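Side-chain contacts in hypothetical protein PH1313 (Pyrococcus horikoshii, PDB 1VBK), which is of unconfirmed function but probably binds RNA and ATP, as a THUMP-domain relative of the thiamine-biosynthesis protein ThiI: residues Val35-Pro40 and Tyr230-Lys235; Asn266-Asn269 and Glu274-Glu277. All blocks are in the same frame, centred on the assembly; numbering follows the deposited sequence.

Interaction 1: residues Val35-Pro40 and Tyr230-Lys235; sequences VTEEVP and YSYGSK
T36 meets the ring of Y232 and E37 its hydroxyl where a Schellman motif ends helix 19-36 of the ferredoxin-like domain, against the loop after helix 215-228 of the ThiI-family domain. The contact shows how a single tyrosine can carry a small contact between two domains. Its closely packed part is the buried Y232, whose side chain also packs on A33 of the same helix, with E37 and R67 at its hydroxyl. CG of E37 stands beside the backbone N and the chain bends at chi2 (-63°), which brings OE2 to the edge of the ring, near its plane, with carboxylate and ring 74° apart. The hydroxyl donates only a weak hydrogen bond here, and its stronger partner is R67 NH1, to which E37 OE2 also makes a weak, long ion pair. T36 forms the loose, solvent side: it touches through CB, 4.3 Å from Y232 CE2, while OG1 turns back to the carbonyl O of E32. Y232 is the second residue of a type II turn from S231 to S234, in which S231 O accepts from both S234 N and S234 OG. Across the domain boundary, Y232 OH and E37 OE2 stand 3.4 Å apart.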
loop_
_atom_site.group_PDB
_atom_site.type_symbol
_atom_site.label_atom_id
_atom_site.label_comp_id
_atom_site.label_asym_id
_atom_site.label_seq_id
_atom_site.Cartn_x
_atom_site.Cartn_y
_atom_site.Cartn_z
ATOM N N VAL A 35 -21.363 7.357 -15.091
ATOM C CA VAL A 35 -21.027 8.733 -15.438
ATOM C C VAL A 35 -20.117 8.757 -16.666
ATOM O O VAL A 35 -20.327 9.545 -17.586
ATOM C CB VAL A 35 -20.340 9.457 -14.251
ATOM C CG1 VAL A 35 -19.872 10.845 -14.676
ATOM C CG2 VAL A 35 -21.321 9.582 -13.092
ATOM N N THR A 36 -19.116 7.884 -16.683
ATOM C CA THR A 36 -18.190 7.810 -17.804
ATOM C C THR A 36 -18.917 7.483 -19.109
ATOM O O THR A 36 -18.620 8.064 -20.151
ATOM C CB THR A 36 -17.099 6.740 -17.553
ATOM O OG1 THR A 36 -16.339 7.098 -16.394
ATOM C CG2 THR A 36 -16.166 6.637 -18.745
ATOM N N GLU A 37 -19.877 6.566 -19.046
ATOM C CA GLU A 37 -20.634 6.170 -20.232
ATOM C C GLU A 37 -21.857 7.057 -20.458
ATOM O O GLU A 37 -22.666 6.804 -21.349
ATOM C CB GLU A 37 -21.084 4.711 -20.106
ATOM C CG GLU A 37 -19.954 3.701 -19.969
ATOM C CD GLU A 37 -19.043 3.667 -21.180
ATOM O OE1 GLU A 37 -19.555 3.506 -22.308
ATOM O OE2 GLU A 37 -17.811 3.794 -21.003
ATOM N N GLU A 38 -21.986 8.098 -19.649
ATOM C CA GLU A 38 -23.105 9.029 -19.738
ATOM C C GLU A 38 -24.475 8.360 -19.649
ATOM O O GLU A 38 -25.384 8.674 -20.422
ATOM C CB GLU A 38 -23.020 9.863 -21.024
ATOM C CG GLU A 38 -21.742 10.680 -21.137
ATOM C CD GLU A 38 -21.847 11.823 -22.133
ATOM O OE1 GLU A 38 -22.559 11.685 -23.151
ATOM O OE2 GLU A 38 -21.197 12.861 -21.903
ATOM N N VAL A 39 -24.618 7.430 -18.710
ATOM C CA VAL A 39 -25.895 6.762 -18.501
ATOM C C VAL A 39 -26.574 7.491 -17.346
ATOM O O VAL A 39 -26.049 7.535 -16.234
ATOM C CB VAL A 39 -25.724 5.276 -18.114
ATOM C CG1 VAL A 39 -27.090 4.642 -17.898
ATOM C CG2 VAL A 39 -24.967 4.532 -19.203
ATOM N N PRO A 40 -27.750 8.079 -17.596
ATOM C CA PRO A 40 -28.484 8.806 -16.556
ATOM C C PRO A 40 -28.981 7.867 -15.457
ATOM O O PRO A 40 -29.294 6.712 -15.721
ATOM C CB PRO A 40 -29.651 9.436 -17.325
ATOM C CG PRO A 40 -29.182 9.454 -18.755
ATOM C CD PRO A 40 -28.471 8.137 -18.876
ATOM N N TYR A 230 -12.831 -1.667 -18.301
ATOM C CA TYR A 230 -13.001 -2.600 -17.192
ATOM C C TYR A 230 -12.277 -2.075 -15.954
ATOM O O TYR A 230 -12.062 -2.818 -15.000
ATOM C CB TYR A 230 -12.394 -3.956 -17.561
ATOM C CG TYR A 230 -13.169 -4.748 -18.587
ATOM C CD1 TYR A 230 -14.239 -5.557 -18.206
ATOM C CD2 TYR A 230 -12.836 -4.692 -19.938
ATOM C CE1 TYR A 230 -14.957 -6.292 -19.147
ATOM C CE2 TYR A 230 -13.550 -5.421 -20.886
ATOM C CZ TYR A 230 -14.607 -6.217 -20.482
ATOM O OH TYR A 230 -15.318 -6.939 -21.414
ATOM N N SER A 231 -11.911 -0.797 -15.964
ATOM C CA SER A 231 -11.151 -0.233 -14.852
ATOM C C SER A 231 -11.832 0.851 -14.022
ATOM O O SER A 231 -11.159 1.591 -13.305
ATOM C CB SER A 231 -9.823 0.317 -15.377
ATOM O OG SER A 231 -10.049 1.475 -16.163
ATOM N N TYR A 232 -13.152 0.946 -14.105
ATOM C CA TYR A 232 -13.872 1.964 -13.348
ATOM C C TYR A 232 -13.511 1.890 -11.865
ATOM O O TYR A 232 -13.566 0.826 -11.250
ATOM C CB TYR A 232 -15.377 1.791 -13.548
ATOM C CG TYR A 232 -15.759 1.649 -15.000
ATOM C CD1 TYR A 232 -16.147 0.415 -15.518
ATOM C CD2 TYR A 232 -15.703 2.741 -15.868
ATOM C CE1 TYR A 232 -16.472 0.269 -16.866
ATOM C CE2 TYR A 232 -16.022 2.605 -17.221
ATOM C CZ TYR A 232 -16.408 1.367 -17.710
ATOM O OH TYR A 232 -16.733 1.219 -19.040
ATOM N N GLY A 233 -13.125 3.031 -11.301
ATOM C CA GLY A 233 -12.743 3.067 -9.901
ATOM C C GLY A 233 -11.276 3.417 -9.726
ATOM O O GLY A 233 -10.836 3.760 -8.629
ATOM N N SER A 234 -10.508 3.314 -10.805
ATOM C CA SER A 234 -9.089 3.648 -10.751
ATOM C C SER A 234 -8.879 4.879 -11.618
ATOM O O SER A 234 -9.780 5.267 -12.360
ATOM C CB SER A 234 -8.243 2.495 -11.292
ATOM O OG SER A 234 -8.398 2.370 -12.693
ATOM N N LYS A 235 -7.701 5.492 -11.526
ATOM C CA LYS A 235 -7.406 6.673 -12.332
ATOM C C LYS A 235 -7.415 6.304 -13.810
ATOM O O LYS A 235 -7.806 7.103 -14.661
ATOM C CB LYS A 235 -6.052 7.271 -11.934
ATOM C CG LYS A 235 -6.095 8.038 -10.618
ATOM C CD LYS A 235 -7.129 9.163 -10.684
ATOM C CE LYS A 235 -7.272 9.893 -9.355
ATOM N NZ LYS A 235 -6.025 10.610 -8.972
#

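Interaction 2: residues Asn266-Asn269 and Glu274-Glu277; sequences NDLN and EITE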
loop_
_atom_site.group_PDB
_atom_site.type_symbol
_atom_site.label_atom_id
_atom_site.label_comp_id
_atom_site.label_asym_id
_atom_site.label_seq_id
_atom_site.Cartn_x
_atom_site.Cartn_y
_atom_site.Cartn_z
ATOM N N ASN A 266 6.550 -20.420 -20.128
ATOM C CA ASN A 266 7.269 -20.585 -21.385
ATOM C C ASN A 266 8.420 -19.597 -21.570
ATOM O O ASN A 266 9.281 -19.800 -22.427
ATOM C CB ASN A 266 6.272 -20.458 -22.548
ATOM C CG ASN A 266 6.943 -20.152 -23.876
ATOM O OD1 ASN A 266 6.659 -19.138 -24.518
ATOM N ND2 ASN A 266 7.849 -21.032 -24.294
ATOM N N ASP A 267 8.445 -18.541 -20.762
ATOM C CA ASP A 267 9.492 -17.524 -20.871
ATOM C C ASP A 267 10.614 -17.707 -19.851
ATOM O O ASP A 267 11.597 -16.966 -19.860
ATOM C CB ASP A 267 8.900 -16.123 -20.675
ATOM C CG ASP A 267 7.598 -15.922 -21.421
ATOM O OD1 ASP A 267 7.558 -16.189 -22.642
ATOM O OD2 ASP A 267 6.613 -15.486 -20.782
ATOM N N LEU A 268 10.474 -18.693 -18.976
ATOM C CA LEU A 268 11.471 -18.913 -17.936
ATOM C C LEU A 268 12.446 -20.052 -18.197
ATOM O O LEU A 268 12.186 -20.931 -19.015
ATOM C CB LEU A 268 10.757 -19.168 -16.605
ATOM C CG LEU A 268 9.885 -18.024 -16.079
ATOM C CD1 LEU A 268 8.967 -18.530 -14.982
ATOM C CD2 LEU A 268 10.781 -16.902 -15.575
ATOM N N ASN A 269 13.583 -20.009 -17.502
ATOM C CA ASN A 269 14.576 -21.071 -17.594
ATOM C C ASN A 269 14.391 -21.882 -16.311
ATOM O O ASN A 269 13.564 -21.519 -15.467
ATOM C CB ASN A 269 16.011 -20.516 -17.690
ATOM C CG ASN A 269 16.319 -19.463 -16.635
ATOM O OD1 ASN A 269 15.861 -19.544 -15.496
ATOM N ND2 ASN A 269 17.122 -18.474 -17.015
ATOM N N GLU A 274 14.570 -14.715 -14.097
ATOM C CA GLU A 274 13.772 -13.504 -14.208
ATOM C C GLU A 274 12.950 -13.297 -12.940
ATOM O O GLU A 274 12.726 -12.164 -12.523
ATOM C CB GLU A 274 12.860 -13.557 -15.438
ATOM C CG GLU A 274 11.861 -12.408 -15.501
ATOM C CD GLU A 274 11.442 -12.063 -16.915
ATOM O OE1 GLU A 274 11.453 -12.963 -17.780
ATOM O OE2 GLU A 274 11.087 -10.888 -17.157
ATOM N N ILE A 275 12.513 -14.389 -12.321
ATOM C CA ILE A 275 11.732 -14.292 -11.092
ATOM C C ILE A 275 12.612 -13.845 -9.921
ATOM O O ILE A 275 12.221 -12.977 -9.137
ATOM C CB ILE A 275 11.054 -15.647 -10.749
ATOM C CG1 ILE A 275 9.949 -15.941 -11.768
ATOM C CG2 ILE A 275 10.471 -15.606 -9.342
ATOM C CD1 ILE A 275 9.302 -17.301 -11.601
ATOM N N THR A 276 13.798 -14.435 -9.806
ATOM C CA THR A 276 14.720 -14.076 -8.732
ATOM C C THR A 276 15.247 -12.654 -8.942
ATOM O O THR A 276 15.426 -11.897 -7.984
ATOM C CB THR A 276 15.898 -15.067 -8.669
ATOM O OG1 THR A 276 16.525 -15.149 -9.956
ATOM C CG2 THR A 276 15.397 -16.455 -8.272
ATOM N N GLU A 277 15.494 -12.297 -10.199
ATOM C CA GLU A 277 15.971 -10.960 -10.540
ATOM C C GLU A 277 14.872 -9.948 -10.207
ATOM O O GLU A 277 15.144 -8.893 -9.630
ATOM C CB GLU A 277 16.329 -10.895 -12.029
ATOM C CG GLU A 277 17.698 -11.478 -12.364
ATOM C CD GLU A 277 17.841 -11.847 -13.830
ATOM O OE1 GLU A 277 17.178 -11.211 -14.676
ATOM O OE2 GLU A 277 18.630 -12.768 -14.141
HETATM O O HOH W 1 10.867 -13.767 -20.633
HETATM O O HOH W 2 13.969 -16.836 -16.172
#
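L268 lies over E274 and I275 at the start of helix 273-281, where the loop after strand 258-260 of the parallel sheet doubles back on the helix that follows it. The case illustrates how a short local closure can combine a few apolar contacts with bridging water. Along the helix, E274 comes first and works at three points. Its backbone N donates to a water at 3.0 Å, and the same water accepts a weak bond from N269 N, so a first-turn amide is joined to the loop through solvent. Its CB meets L268 CD2 at 3.9 Å, the two side chains crossing at about a right angle. CG stands anti to the backbone N (chi1 172°) and the chain runs extended beyond it, which carries the carboxylate away from the leucine, toward a second water. There OE1 accepts from this water, 3.0 Å away, which also donates weakly to D267 O, while OE2 forms a salt bridge with K261. That lysine would be expected to favour the charged carboxylate and to offset the nearby negative charge of D267. I275 follows and supplies the rest of the apolar contact. CG1 lies beside its backbone N, and from there the branch reaches L268, again nearly perpendicular to it. L263 touches L268, E274 and I275 alike, and Y288 also packs on I275. Between the leucine and the isoleucine the meeting is methyl to methyl, L268 CD1 lying 3.6 Å from I275 CD1.

Overall arrangement
From the N terminus, the chain reaches interaction 1 at the end of helix 19-36, then runs through the rest of the ferredoxin-like domain, the THUMP domain and the first part of the parallel-sheet domain before 230-235 closes this loop of 189 residues. Interaction 2 opens only afterwards and closes across four residues, so the two are in series, neither nested nor crossed. Their centres lie 36 Å apart and their nearest atoms about 22 Å. Interaction 1 ties two domains at their boundary, whereas interaction 2 is a surface closure between the loop after strand 258-260 and the first turns of helix 273-281, holding the connection out of the parallel sheet against the helix it leads into.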